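Local coordinates for FMN-binding protein (Syntrophomonas wolfei subsp. wolfei, PDB 3IN6) that binds flavin mononucleotide as a flavoprotein whose reaction is not assigned, at residues 13-16 and 17-20. Sequence-based numbering, arbitrary orientation.
Sequences IMDR and ELLE
With its CG opposite the backbone N (chi1 177°) and its chain bent twice beyond, Arg16 folds forward along the helix, while Glu20, its CG beside the backbone N (chi1 -63°), bends again at chi2 and carries OE2 back to meet it. NH1 of Arg16 lies 2.9 Å from OE2 of Glu20 in a hydrogen-bonded salt bridge. The carboxylate oxygen sits at the guanidinium edge, close to its plane, and is met on its anti side by a bent bond (143°), NH1 lying somewhat out of the carboxylate plane. Over one guanidinium face, offset toward the rim, lies Leu19, its CD1 3.8 Å from CZ of Arg16, an apolar methyl suited to the weakly hydrated face of a guanidinium. This is the i to i+4 ion pair of an α-helix, here the long N-terminal helix 2-28, whose backbone repeat runs from Ile13 O to Glu17 N (3.0 Å) through to Arg16 O and Glu20 N (3.0 Å). Both charges have second partners: Arg16 NH2 pairs with Asp57, and Glu20 OE2 also takes Arg23, so the ion pair belongs to a small surface network. Two residues earlier in the helix, CG of the selenomethionine Met14 touches CD1 of Leu18 at 3.9 Å. Leu18 and Leu19 turn their branched apolar ends to Ile140 of strand 131-141, packing the helix against the sheet.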
loop_
_atom_site.group_PDB
_atom_site.type_symbol
_atom_site.label_atom_id
_atom_site.label_comp_id
_atom_site.label_asym_id
_atom_site.label_seq_id
_atom_site.Cartn_x
_atom_site.Cartn_y
_atom_site.Cartn_z
ATOM N N ILE A 13 -21.783 -15.131 6.356
ATOM C CA ILE A 13 -20.806 -16.172 6.127
ATOM C C ILE A 13 -19.562 -15.532 5.482
ATOM O O ILE A 13 -18.424 -15.829 5.866
ATOM C CB ILE A 13 -21.347 -17.279 5.197
ATOM C CG1 ILE A 13 -22.668 -17.888 5.724
ATOM C CG2 ILE A 13 -20.329 -18.374 5.034
ATOM C CD1 ILE A 13 -22.571 -18.521 7.094
HETATM N N MSE A 14 -19.794 -14.649 4.511
HETATM C CA MSE A 14 -18.716 -13.965 3.826
HETATM C C MSE A 14 -17.901 -13.126 4.806
HETATM O O MSE A 14 -16.672 -13.160 4.789
HETATM C CB MSE A 14 -19.260 -13.077 2.711
HETATM C CG MSE A 14 -18.185 -12.307 1.980
HETATM SE SE MSE A 14 -16.801 -13.506 1.259
HETATM C CE MSE A 14 -17.975 -14.636 0.160
ATOM N N ASP A 15 -18.585 -12.374 5.659
ATOM C CA ASP A 15 -17.902 -11.552 6.639
ATOM C C ASP A 15 -17.020 -12.377 7.559
ATOM O O ASP A 15 -15.878 -12.002 7.798
ATOM C CB ASP A 15 -18.892 -10.721 7.436
ATOM C CG ASP A 15 -19.428 -9.541 6.643
ATOM O OD1 ASP A 15 -19.026 -9.364 5.473
ATOM O OD2 ASP A 15 -20.245 -8.786 7.193
ATOM N N ARG A 16 -17.534 -13.503 8.053
ATOM C CA ARG A 16 -16.752 -14.367 8.942
ATOM C C ARG A 16 -15.512 -14.906 8.234
ATOM O O ARG A 16 -14.433 -15.006 8.828
ATOM C CB ARG A 16 -17.612 -15.509 9.492
ATOM C CG ARG A 16 -16.895 -16.505 10.380
ATOM C CD ARG A 16 -16.074 -15.856 11.484
ATOM N NE ARG A 16 -16.864 -14.955 12.305
ATOM C CZ ARG A 16 -16.359 -14.107 13.190
ATOM N NH1 ARG A 16 -15.039 -14.019 13.386
ATOM N NH2 ARG A 16 -17.186 -13.327 13.876
ATOM N N GLU A 17 -15.676 -15.259 6.968
ATOM C CA GLU A 17 -14.571 -15.739 6.136
ATOM C C GLU A 17 -13.493 -14.655 6.032
ATOM O O GLU A 17 -12.314 -14.917 6.190
ATOM C CB GLU A 17 -15.086 -16.012 4.724
ATOM C CG GLU A 17 -16.078 -17.155 4.567
ATOM C CD GLU A 17 -15.442 -18.394 4.006
ATOM O OE1 GLU A 17 -14.382 -18.803 4.522
ATOM O OE2 GLU A 17 -16.000 -18.950 3.040
ATOM N N LEU A 18 -13.919 -13.427 5.759
ATOM C CA LEU A 18 -12.988 -12.312 5.633
ATOM C C LEU A 18 -12.283 -12.020 6.955
ATOM O O LEU A 18 -11.059 -11.818 6.968
ATOM C CB LEU A 18 -13.713 -11.078 5.123
ATOM C CG LEU A 18 -14.140 -11.192 3.657
ATOM C CD1 LEU A 18 -15.225 -10.165 3.317
ATOM C CD2 LEU A 18 -12.914 -11.045 2.747
ATOM N N LEU A 19 -13.041 -12.003 8.058
ATOM C CA LEU A 19 -12.467 -11.774 9.386
ATOM C C LEU A 19 -11.408 -12.837 9.721
ATOM O O LEU A 19 -10.352 -12.523 10.276
ATOM C CB LEU A 19 -13.556 -11.780 10.461
ATOM C CG LEU A 19 -14.469 -10.544 10.528
ATOM C CD1 LEU A 19 -15.788 -10.835 11.247
ATOM C CD2 LEU A 19 -13.695 -9.407 11.182
ATOM N N GLU A 20 -11.681 -14.090 9.405
ATOM C CA GLU A 20 -10.707 -15.151 9.739
ATOM C C GLU A 20 -9.458 -15.097 8.886
ATOM O O GLU A 20 -8.349 -15.247 9.394
ATOM C CB GLU A 20 -11.355 -16.516 9.728
ATOM C CG GLU A 20 -12.447 -16.617 10.799
ATOM C CD GLU A 20 -11.921 -16.258 12.178
ATOM O OE1 GLU A 20 -10.925 -16.869 12.616
ATOM O OE2 GLU A 20 -12.503 -15.370 12.820
#